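Local coordinates for protein arylesterase (Sulfolobus solfataricus, PDB 5L2P) that hydrolyses aromatic esters, p-nitrophenyl esters of fatty acids and organophosphates such as paraoxon, with a broad substrate range, at residues Leu143-Lys147 / Asp148-Thr152; Leu167-Asp171 / Asn172-Leu176; Tyr212-Lys215 / Met216-Asp220; Tyr262-Glu266 / Ser267-Thr271; Val295-Gly298 / Ala299-Asp303. All coordinates share one frame; numbering follows the deposited sequence.

Interaction 1: Leu143-Lys147 / Asp148-Thr152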
# COMPACT_ATOMS: atom_id res chain seq x y z
N LEU A 143 -9.55 -38.85 -25.28
CA LEU A 143 -9.03 -37.51 -25.55
C LEU A 143 -7.52 -37.51 -25.85
O LEU A 143 -6.98 -36.52 -26.27
CB LEU A 143 -9.37 -36.60 -24.38
CG LEU A 143 -10.88 -36.47 -24.04
CD1 LEU A 143 -11.15 -35.85 -22.67
CD2 LEU A 143 -11.63 -35.65 -25.08
N GLY A 144 -6.85 -38.62 -25.63
CA GLY A 144 -5.40 -38.70 -25.76
C GLY A 144 -4.64 -37.89 -24.71
O GLY A 144 -3.61 -37.27 -25.01
N ILE A 145 -5.13 -37.90 -23.48
CA ILE A 145 -4.48 -37.13 -22.43
C ILE A 145 -4.10 -38.03 -21.25
O ILE A 145 -4.73 -39.07 -21.01
CB ILE A 145 -5.35 -35.96 -21.94
CG1 ILE A 145 -6.70 -36.43 -21.44
CG2 ILE A 145 -5.61 -34.98 -23.08
CD1 ILE A 145 -7.11 -35.81 -20.13
N ASP A 146 -3.08 -37.58 -20.52
CA ASP A 146 -2.64 -38.23 -19.30
C ASP A 146 -3.56 -37.82 -18.15
O ASP A 146 -3.84 -36.66 -17.95
CB ASP A 146 -1.18 -37.83 -19.03
CG ASP A 146 -0.57 -38.52 -17.76
OD1 ASP A 146 -1.29 -39.20 -17.00
OD2 ASP A 146 0.65 -38.37 -17.52
N LYS A 147 -4.06 -38.81 -17.40
CA LYS A 147 -4.88 -38.55 -16.23
C LYS A 147 -4.17 -37.74 -15.14
O LYS A 147 -4.84 -37.03 -14.41
CB LYS A 147 -5.39 -39.86 -15.63
CG LYS A 147 -6.50 -40.54 -16.42
CD LYS A 147 -6.88 -41.85 -15.75
CE LYS A 147 -7.91 -42.62 -16.54
NZ LYS A 147 -8.12 -43.99 -15.99
N ASP A 148 -2.85 -37.83 -15.03
CA ASP A 148 -2.15 -37.04 -13.99
C ASP A 148 -1.63 -35.69 -14.52
O ASP A 148 -0.81 -35.03 -13.84
CB ASP A 148 -1.06 -37.86 -13.26
CG ASP A 148 0.06 -38.32 -14.19
OD1 ASP A 148 0.79 -37.46 -14.72
OD2 ASP A 148 0.21 -39.56 -14.37
N LYS A 149 -2.09 -35.28 -15.71
CA LYS A 149 -1.73 -33.98 -16.28
C LYS A 149 -2.95 -33.11 -16.60
O LYS A 149 -3.01 -32.46 -17.63
CB LYS A 149 -0.87 -34.13 -17.52
CG LYS A 149 0.49 -34.74 -17.30
CD LYS A 149 1.20 -34.85 -18.64
CE LYS A 149 2.55 -35.54 -18.61
NZ LYS A 149 3.43 -34.86 -17.66
N ILE A 150 -3.91 -33.09 -15.69
CA ILE A 150 -5.10 -32.27 -15.80
C ILE A 150 -4.97 -30.99 -14.97
O ILE A 150 -4.82 -31.05 -13.74
CB ILE A 150 -6.36 -33.06 -15.37
CG1 ILE A 150 -6.45 -34.36 -16.18
CG2 ILE A 150 -7.60 -32.19 -15.52
CD1 ILE A 150 -7.64 -35.25 -15.83
N ALA A 151 -5.06 -29.83 -15.63
CA ALA A 151 -5.01 -28.54 -14.93
C ALA A 151 -6.33 -27.79 -15.09
O ALA A 151 -7.08 -28.04 -16.05
CB ALA A 151 -3.89 -27.70 -15.49
N THR A 152 -6.60 -26.85 -14.17
CA THR A 152 -7.74 -25.99 -14.27
C THR A 152 -7.35 -24.52 -14.45
O THR A 152 -6.32 -24.07 -13.95
CB THR A 152 -8.65 -26.14 -13.05
OG1 THR A 152 -7.91 -25.92 -11.85
CG2 THR A 152 -9.33 -27.52 -13.04
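The carboxylates of Asp146 and Asp148 meet obliquely across a tight bend of the chain, their planes 75° apart, so that one group is turned nearly crosswise to the other. They are two like charges lying close together, with no hydrogen bond between them. What turns the first carboxylate this way is its own chain: CG of Asp146 stands opposite the backbone N (chi1 -177°) and swings forward over the turn. There OD1 of Asp146 takes the amide N of Asp148 at 2.9 Å, an almost straight bond (167° at the hydrogen) that arrives from above the carboxylate plane. This is an Asx turn, and it is laid over a type I beta turn from Asp146 to Lys149, whose bond runs from Lys149 N to Asp146 O at 3.2 Å. Together they deliver the chain from the Schellman end of helix 140-143, with Gly144 at positive phi, into strand 150-155. The aliphatic part of Lys149 runs alongside Asp146, CE lying 3.6 Å from OD2 of Asp146, while its NZ goes on to the carbonyl of Phe305. An alanine in place of Asp146 is likely to leave the Asp148 amide without its side-chain acceptor and the turn less firmly set. Beneath, the CD1 of Ile145 reaches the CG1 of Ile150 at 4.3 Å, and both isoleucines also pack on Leu77 of the neighbouring strand.

Interaction 2: Leu167-Asp171 / Asn172-Leu176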
# COMPACT_ATOMS: atom_id res chain seq x y z
N LEU A 167 -10.83 -27.73 -3.97
CA LEU A 167 -11.26 -28.25 -2.68
C LEU A 167 -12.07 -29.52 -2.80
O LEU A 167 -11.90 -30.45 -1.99
CB LEU A 167 -12.09 -27.21 -1.94
CG LEU A 167 -11.40 -25.89 -1.57
CD1 LEU A 167 -12.39 -24.91 -0.94
CD2 LEU A 167 -10.27 -26.23 -0.61
N LEU A 168 -12.97 -29.57 -3.80
CA LEU A 168 -13.72 -30.78 -4.11
C LEU A 168 -12.78 -31.87 -4.61
O LEU A 168 -12.99 -33.05 -4.32
CB LEU A 168 -14.77 -30.52 -5.18
CG LEU A 168 -16.01 -29.77 -4.75
CD1 LEU A 168 -16.94 -29.60 -5.92
CD2 LEU A 168 -16.74 -30.52 -3.66
N ALA A 169 -11.77 -31.48 -5.37
CA ALA A 169 -10.84 -32.45 -5.94
C ALA A 169 -10.08 -33.13 -4.82
O ALA A 169 -9.87 -34.34 -4.85
CB ALA A 169 -9.86 -31.77 -6.89
N ARG A 170 -9.72 -32.35 -3.81
CA ARG A 170 -9.02 -32.86 -2.64
C ARG A 170 -9.91 -33.76 -1.79
O ARG A 170 -9.49 -34.82 -1.37
CB ARG A 170 -8.46 -31.72 -1.81
CG ARG A 170 -7.61 -32.18 -0.66
CD ARG A 170 -7.16 -31.00 0.19
NE ARG A 170 -8.30 -30.35 0.84
CZ ARG A 170 -8.24 -29.21 1.50
NH1 ARG A 170 -7.11 -28.53 1.58
NH2 ARG A 170 -9.32 -28.72 2.07
N ASP A 171 -11.15 -33.33 -1.54
CA ASP A 171 -12.14 -34.17 -0.82
C ASP A 171 -12.31 -35.54 -1.45
O ASP A 171 -12.39 -36.55 -0.76
CB ASP A 171 -13.52 -33.49 -0.81
CG ASP A 171 -13.58 -32.24 0.08
OD1 ASP A 171 -12.62 -31.98 0.86
OD2 ASP A 171 -14.61 -31.52 0.00
N ASN A 172 -12.39 -35.56 -2.77
CA ASN A 172 -12.67 -36.79 -3.52
C ASN A 172 -11.41 -37.49 -4.00
O ASN A 172 -11.50 -38.43 -4.78
CB ASN A 172 -13.58 -36.44 -4.70
CG ASN A 172 -14.94 -36.04 -4.24
OD1 ASN A 172 -15.73 -36.88 -3.86
ND2 ASN A 172 -15.20 -34.76 -4.22
N LYS A 173 -10.25 -37.02 -3.55
CA LYS A 173 -8.96 -37.60 -3.92
C LYS A 173 -8.74 -37.66 -5.45
O LYS A 173 -8.11 -38.59 -5.96
CB LYS A 173 -8.80 -38.98 -3.30
CG LYS A 173 -9.20 -39.02 -1.83
CD LYS A 173 -9.05 -40.43 -1.27
CE LYS A 173 -9.92 -41.47 -1.98
NZ LYS A 173 -9.91 -42.75 -1.23
N LEU A 174 -9.25 -36.66 -6.15
CA LEU A 174 -9.01 -36.50 -7.57
C LEU A 174 -7.77 -35.61 -7.73
O LEU A 174 -7.72 -34.49 -7.22
CB LEU A 174 -10.24 -35.87 -8.24
CG LEU A 174 -10.24 -35.72 -9.77
CD1 LEU A 174 -11.67 -35.77 -10.31
CD2 LEU A 174 -9.60 -34.44 -10.27
N LYS A 175 -6.77 -36.11 -8.44
CA LYS A 175 -5.53 -35.36 -8.59
C LYS A 175 -5.61 -34.39 -9.76
O LYS A 175 -6.03 -34.74 -10.86
CB LYS A 175 -4.32 -36.28 -8.78
CG LYS A 175 -3.00 -35.53 -8.62
CD LYS A 175 -1.93 -36.01 -9.59
CE LYS A 175 -0.78 -35.01 -9.65
NZ LYS A 175 0.21 -35.35 -10.69
N LEU A 176 -5.19 -33.15 -9.50
CA LEU A 176 -5.03 -32.14 -10.52
C LEU A 176 -3.59 -31.74 -10.45
O LEU A 176 -3.05 -31.60 -9.39
CB LEU A 176 -5.91 -30.91 -10.24
CG LEU A 176 -7.40 -31.20 -10.28
CD1 LEU A 176 -8.21 -30.01 -9.79
CD2 LEU A 176 -7.84 -31.55 -11.67
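At Asn172 the backbone leaves the helix 157-171, and Lys173, with its positive phi of 55°, curls it back so that Leu174 N bonds to Ala169 O at 2.7 Å and Lys173 N to Arg170 O at 3.2 Å. The second of these donors stands well above the plane of its carbonyl. Just before them, the Asn172 side chain folds down onto the last turn: ND2 of Asn172 donates to Leu168 O at 2.8 Å, and Asn172 N donates to that same oxygen at 3.0 Å. The two donors come from opposite faces of the Leu168 carbonyl plane, so one oxygen is gripped by backbone and side chain of a single residue. With CG of Asn172 beside its own backbone N (chi1 -68°), the amide lies back along the helix instead of outward. The pair of bonds made by Lys173 and Leu174 is a Schellman motif, which here ends the helix that follows the probable nucleophile elbow at Ser156 and starts the chain toward strand 178-182. Past it, Leu174 and Leu176 return toward the helix: the CB of Ala169 is met by CD1 of Leu176 at 3.8 Å and, more loosely, by CD2 of Leu174 at 4.3 Å. Leu174 also packs on Val134 of helix 124-138, and Leu176 on Pro241. Arg170 turns away from this turn, its NH1 bonded to the carbonyls of Ser238 and Asp236.

Interaction 3: Tyr212-Lys215 / Met216-Asp220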
# COMPACT_ATOMS: atom_id res chain seq x y z
N TYR A 212 -24.56 -7.24 -6.14
CA TYR A 212 -25.65 -7.79 -6.92
C TYR A 212 -25.35 -9.21 -7.38
O TYR A 212 -26.23 -10.07 -7.33
CB TYR A 212 -25.91 -6.90 -8.13
CG TYR A 212 -27.03 -7.35 -9.02
CD1 TYR A 212 -28.29 -7.56 -8.50
CD2 TYR A 212 -26.82 -7.55 -10.39
CE1 TYR A 212 -29.34 -7.97 -9.32
CE2 TYR A 212 -27.87 -7.95 -11.22
CZ TYR A 212 -29.13 -8.17 -10.68
OH TYR A 212 -30.19 -8.58 -11.47
N GLY A 213 -24.12 -9.44 -7.85
CA GLY A 213 -23.77 -10.74 -8.40
C GLY A 213 -23.81 -11.84 -7.37
O GLY A 213 -24.26 -12.93 -7.65
N VAL A 214 -23.31 -11.56 -6.16
CA VAL A 214 -23.31 -12.52 -5.06
C VAL A 214 -24.75 -12.83 -4.62
O VAL A 214 -25.08 -13.96 -4.45
CB VAL A 214 -22.47 -11.99 -3.87
CG1 VAL A 214 -22.55 -12.92 -2.65
CG2 VAL A 214 -21.01 -11.84 -4.27
N LYS A 215 -25.58 -11.81 -4.44
CA LYS A 215 -26.99 -12.01 -4.05
C LYS A 215 -27.76 -12.92 -5.01
O LYS A 215 -28.63 -13.67 -4.60
CB LYS A 215 -27.73 -10.68 -3.99
CG LYS A 215 -27.43 -9.83 -2.77
CD LYS A 215 -28.21 -8.53 -2.85
CE LYS A 215 -27.89 -7.60 -1.67
NZ LYS A 215 -28.68 -7.95 -0.45
N MET A 216 -27.43 -12.82 -6.30
CA MET A 216 -28.08 -13.64 -7.33
C MET A 216 -27.59 -15.08 -7.31
O MET A 216 -28.35 -15.99 -7.58
CB MET A 216 -27.81 -13.04 -8.70
CG MET A 216 -28.36 -11.64 -8.83
SD MET A 216 -29.93 -11.67 -9.71
CE MET A 216 -29.31 -11.66 -11.40
N TYR A 217 -26.33 -15.27 -6.96
CA TYR A 217 -25.68 -16.58 -6.97
C TYR A 217 -25.96 -17.38 -5.71
O TYR A 217 -26.30 -18.56 -5.80
CB TYR A 217 -24.18 -16.39 -7.18
CG TYR A 217 -23.36 -17.65 -7.26
CD1 TYR A 217 -23.73 -18.68 -8.12
CD2 TYR A 217 -22.18 -17.80 -6.48
CE1 TYR A 217 -22.96 -19.83 -8.19
CE2 TYR A 217 -21.43 -18.94 -6.56
CZ TYR A 217 -21.82 -19.95 -7.40
OH TYR A 217 -21.06 -21.10 -7.49
N ILE A 218 -25.85 -16.74 -4.54
CA ILE A 218 -26.06 -17.45 -3.26
C ILE A 218 -27.53 -17.61 -2.89
O ILE A 218 -28.38 -16.83 -3.35
CB ILE A 218 -25.29 -16.83 -2.06
CG1 ILE A 218 -25.82 -15.43 -1.72
CG2 ILE A 218 -23.79 -16.84 -2.36
CD1 ILE A 218 -25.21 -14.89 -0.45
N ARG A 219 -27.83 -18.62 -2.08
CA ARG A 219 -29.20 -18.92 -1.66
C ARG A 219 -29.61 -18.02 -0.50
O ARG A 219 -30.70 -17.49 -0.46
CB ARG A 219 -29.33 -20.38 -1.26
CG ARG A 219 -29.06 -21.34 -2.41
CD ARG A 219 -28.86 -22.76 -1.95
NE ARG A 219 -27.59 -22.91 -1.25
CZ ARG A 219 -27.10 -24.06 -0.84
NH1 ARG A 219 -27.77 -25.16 -1.04
NH2 ARG A 219 -25.93 -24.10 -0.23
N ASP A 220 -28.73 -17.92 0.49
CA ASP A 220 -28.93 -17.07 1.64
C ASP A 220 -27.58 -16.73 2.28
O ASP A 220 -26.53 -17.18 1.79
CB ASP A 220 -29.86 -17.74 2.66
CG ASP A 220 -29.34 -19.09 3.14
OD1 ASP A 220 -28.22 -19.16 3.66
OD2 ASP A 220 -30.08 -20.08 2.99
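One face of the Tyr212 ring carries Met216, whose CG sits 4.0 Å from the ring centroid and 18° off the ring normal, a CH-pi contact; Phe22 meets the same ring with its plane steeply inclined. The pair, one helical turn apart on the short helix 212-217, makes a Met-aromatic contact, with SD of Met216 4.3 Å from the Tyr212 centroid in an oblique position. The thioether is bent twice to do this: the turns at chi2 and chi3 carry it obliquely over the CE1-CZ side of the ring, bringing CE of Met216 to CZ of Tyr212 at 3.6 Å. With an alanine here, that face of Tyr212 would probably lose its thioether cover and the ring be freer to turn. Phe27 of helix 27-39 touches both residues, tying the helix to the N-terminal part of the chain. Tyr217 points elsewhere and stacks on Trp86, while Gly213 lies in the neighbourhood of the probable nucleophile Ser156, without contact. At the helix end, Val214 CG1 and Ile218 CD1 touch at 4.0 Å, and Ile218 N donates to Val214 O at 2.9 Å, nearly along the C=O axis, with 175° at the hydrogen.

Interaction 4: Tyr262-Glu266 / Ser267-Thr271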
# COMPACT_ATOMS: atom_id res chain seq x y z
N TYR A 262 -0.97 -16.27 -0.91
CA TYR A 262 -0.13 -16.40 0.29
C TYR A 262 -0.57 -17.56 1.18
O TYR A 262 0.27 -18.29 1.69
CB TYR A 262 0.01 -15.11 1.10
CG TYR A 262 0.85 -15.37 2.35
CD1 TYR A 262 2.17 -15.84 2.25
CD2 TYR A 262 0.32 -15.16 3.62
CE1 TYR A 262 2.92 -16.11 3.40
CE2 TYR A 262 1.06 -15.41 4.77
CZ TYR A 262 2.36 -15.90 4.65
OH TYR A 262 3.11 -16.16 5.78
N ARG A 263 -1.87 -17.73 1.36
CA ARG A 263 -2.39 -18.83 2.14
C ARG A 263 -1.95 -20.21 1.62
O ARG A 263 -1.68 -21.13 2.41
CB ARG A 263 -3.91 -18.77 2.25
CG ARG A 263 -4.38 -17.78 3.29
CD ARG A 263 -4.39 -18.35 4.70
NE ARG A 263 -5.49 -19.28 4.95
CZ ARG A 263 -6.78 -18.94 5.05
NH1 ARG A 263 -7.19 -17.66 4.87
NH2 ARG A 263 -7.69 -19.89 5.31
N LEU A 264 -1.93 -20.35 0.30
CA LEU A 264 -1.42 -21.57 -0.33
C LEU A 264 0.08 -21.75 -0.02
O LEU A 264 0.49 -22.83 0.31
CB LEU A 264 -1.62 -21.53 -1.83
CG LEU A 264 -3.09 -21.62 -2.31
CD1 LEU A 264 -3.17 -21.40 -3.82
CD2 LEU A 264 -3.82 -22.91 -1.96
N MET A 265 0.88 -20.69 -0.15
CA MET A 265 2.31 -20.76 0.12
C MET A 265 2.57 -21.18 1.55
O MET A 265 3.44 -22.02 1.81
CB MET A 265 2.97 -19.42 -0.10
CG MET A 265 3.26 -19.07 -1.52
SD MET A 265 3.88 -17.36 -1.64
CE MET A 265 3.83 -17.12 -3.43
N GLU A 266 1.83 -20.58 2.47
CA GLU A 266 1.94 -20.90 3.86
C GLU A 266 1.52 -22.34 4.17
O GLU A 266 2.06 -22.94 5.11
CB GLU A 266 1.06 -19.94 4.62
CG GLU A 266 1.33 -19.88 6.10
CD GLU A 266 0.39 -18.89 6.77
OE1 GLU A 266 -0.31 -18.12 6.02
OE2 GLU A 266 0.38 -18.86 8.04
N SER A 267 0.61 -22.90 3.36
CA SER A 267 0.13 -24.27 3.54
C SER A 267 1.02 -25.29 2.87
O SER A 267 0.73 -26.45 2.91
CB SER A 267 -1.29 -24.43 2.96
OG SER A 267 -2.20 -23.53 3.58
N GLY A 268 2.08 -24.85 2.22
CA GLY A 268 3.02 -25.77 1.60
C GLY A 268 2.89 -26.01 0.16
O GLY A 268 3.70 -26.73 -0.40
N VAL A 269 1.91 -25.39 -0.48
CA VAL A 269 1.67 -25.59 -1.92
C VAL A 269 2.59 -24.70 -2.75
O VAL A 269 2.58 -23.48 -2.58
CB VAL A 269 0.19 -25.26 -2.25
CG1 VAL A 269 -0.05 -25.40 -3.75
CG2 VAL A 269 -0.75 -26.15 -1.45
N PRO A 270 3.39 -25.27 -3.64
CA PRO A 270 4.21 -24.42 -4.54
C PRO A 270 3.33 -23.51 -5.46
O PRO A 270 2.44 -23.97 -6.18
CB PRO A 270 5.04 -25.42 -5.36
CG PRO A 270 4.64 -26.77 -4.93
CD PRO A 270 3.49 -26.70 -3.97
N THR A 271 3.61 -22.21 -5.40
CA THR A 271 2.75 -21.16 -5.89
C THR A 271 3.58 -20.04 -6.49
O THR A 271 4.55 -19.59 -5.93
CB THR A 271 1.91 -20.53 -4.75
OG1 THR A 271 1.16 -21.53 -4.08
CG2 THR A 271 0.90 -19.56 -5.24
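Ser267 and Arg263 make the side-chain hydrogen bond of this turn: OG of Ser267 donates to Arg263 O at 2.7 Å, with the donor 26° out of the carbonyl plane. The hydroxyl can do so because it lies beside its own backbone N (chi1 -59°), folded back over the last helical turn, and Ser267 N adds a weak bond to that same oxygen. Among the backbone bonds, Val269 N reaches Leu264 O at 3.0 Å and Gly268 N reaches Met265 O at 3.2 Å, the latter from above the carbonyl plane. One further hydroxyl is used within the departing chain, Thr271 OG1 donating to Val269 O at 2.8 Å. The apolar contacts follow from this return of the chain. Leu264 CB meets Val269 CB at 4.2 Å, and the extended side chain of Met265 lies across Thr271, CG of Met265 to CB of Thr271 being 3.8 Å. Ala243 of strand 242-248 is touched by both Leu264 and Thr271. Charge leads outward: OE2 of Glu266 forms a salt bridge with Arg199 of the second subunit. Gly268, at a phi of 99° where a side chain would press on the preceding carbonyl, is the residue that turns the chain in the Schellman motif ending helix 254-266, the connection between neighbouring parallel strands 242-248 and 271-276 in a beta-alpha-beta crossover of the alpha/beta hydrolase fold.

Interaction 5: Val295-Gly298 / Ala299-Asp303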
# COMPACT_ATOMS: atom_id res chain seq x y z
N VAL A 295 -0.36 -16.16 -22.73
CA VAL A 295 0.85 -16.78 -23.26
C VAL A 295 1.86 -17.15 -22.15
O VAL A 295 2.45 -18.23 -22.20
CB VAL A 295 1.52 -15.85 -24.30
CG1 VAL A 295 2.95 -16.25 -24.62
CG2 VAL A 295 0.72 -15.86 -25.58
N MET A 296 2.03 -16.25 -21.19
CA MET A 296 2.90 -16.55 -20.00
C MET A 296 2.41 -17.80 -19.24
O MET A 296 3.20 -18.70 -18.90
CB MET A 296 2.94 -15.36 -19.03
CG MET A 296 3.70 -14.19 -19.58
SD MET A 296 4.01 -12.87 -18.42
CE MET A 296 2.37 -12.30 -18.12
N ILE A 297 1.11 -17.82 -18.98
CA ILE A 297 0.51 -18.93 -18.27
C ILE A 297 0.72 -20.21 -19.05
O ILE A 297 1.02 -21.23 -18.45
CB ILE A 297 -0.97 -18.67 -18.00
CG1 ILE A 297 -1.13 -17.62 -16.89
CG2 ILE A 297 -1.71 -19.95 -17.64
CD1 ILE A 297 -2.55 -17.05 -16.77
N GLY A 298 0.50 -20.17 -20.37
CA GLY A 298 0.68 -21.34 -21.23
C GLY A 298 2.09 -21.90 -21.20
O GLY A 298 2.29 -23.11 -21.15
N ALA A 299 3.07 -21.01 -21.22
CA ALA A 299 4.47 -21.40 -21.13
C ALA A 299 4.78 -22.16 -19.81
O ALA A 299 5.53 -23.13 -19.81
CB ALA A 299 5.38 -20.19 -21.24
N LEU A 300 4.19 -21.71 -18.71
CA LEU A 300 4.36 -22.36 -17.42
C LEU A 300 3.65 -23.68 -17.33
O LEU A 300 4.20 -24.64 -16.81
CB LEU A 300 3.88 -21.45 -16.29
CG LEU A 300 4.72 -20.18 -16.09
CD1 LEU A 300 4.05 -19.29 -15.04
CD2 LEU A 300 6.15 -20.53 -15.69
N LEU A 301 2.42 -23.75 -17.83
CA LEU A 301 1.69 -25.03 -17.91
C LEU A 301 2.38 -26.05 -18.80
O LEU A 301 2.51 -27.23 -18.45
CB LEU A 301 0.28 -24.83 -18.41
CG LEU A 301 -0.65 -24.11 -17.42
CD1 LEU A 301 -1.97 -23.82 -18.11
CD2 LEU A 301 -0.90 -24.94 -16.15
N LYS A 302 2.83 -25.58 -19.95
CA LYS A 302 3.60 -26.43 -20.89
C LYS A 302 4.82 -27.02 -20.18
O LYS A 302 5.15 -28.17 -20.33
CB LYS A 302 4.03 -25.59 -22.07
CG LYS A 302 4.91 -26.30 -23.07
CD LYS A 302 5.35 -25.30 -24.12
CE LYS A 302 6.42 -25.86 -25.02
NZ LYS A 302 6.81 -24.85 -26.03
N ASP A 303 5.46 -26.20 -19.37
CA ASP A 303 6.61 -26.63 -18.58
C ASP A 303 6.26 -27.62 -17.49
O ASP A 303 7.02 -28.53 -17.22
CB ASP A 303 7.27 -25.41 -17.95
CG ASP A 303 8.64 -25.64 -17.63
OD1 ASP A 303 8.84 -26.31 -16.61
OD2 ASP A 303 9.50 -25.16 -18.39
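Ile297 and Leu301, one turn apart on helix 287-305, lie side by side and point the same way, CG2 of Ile297 touching CD1 of Leu301 at 3.9 Å. The branch that touches is the one standing opposite the backbone N of Ile297, since its CG1 is turned beside that N (chi1 -74°). Leu301 takes the common helical form, chi1 -70° and chi2 173°, which sends CD1 back toward the preceding turn; its CG rests 3.5 Å from Ile297 O. Leu300 adopts nearly the same conformation, its CG also 3.5 Å from Met296 O. Beneath the side chains the helix is regular: Leu301 N meets Ile297 O at 2.9 Å in the carbonyl plane, and Lys302 N meets Gly298 O at 2.8 Å. Lys302 runs out fully extended to a salt bridge with Glu106. A second face of the helix packs on the third subunit, where Met296 meets Leu300 of that chain and Ala299 meets its own counterpart. Toward the sheet, Ile297 and Leu301 lie over strands 150-155 and 178-182, with helix 95-105 beside them, while Met296 and Leu300 rest on strand 271-276.

In the fold
From the N terminus the five contacts follow in series, each spanning a few residues, and none nests in or crosses another. Interaction 1 turns the chain from helix 140-143 into strand 150-155, and interaction 2 leads from the next helix toward strand 178-182; these touch, and Ile150 and Thr152 pack on Leu176. Interaction 3, on the short helix 212-217 and its exit, packs against helix 27-39, opposite interactions 1 and 5 about the chain's centre. Interaction 4 closes the turn between helix 254-266 and strand 271-276, an outermost strand within this chain. Interaction 5, on the last helix, meets interaction 1 where Ala151 touches Leu301. Interactions 4 and 5 both contact the third subunit.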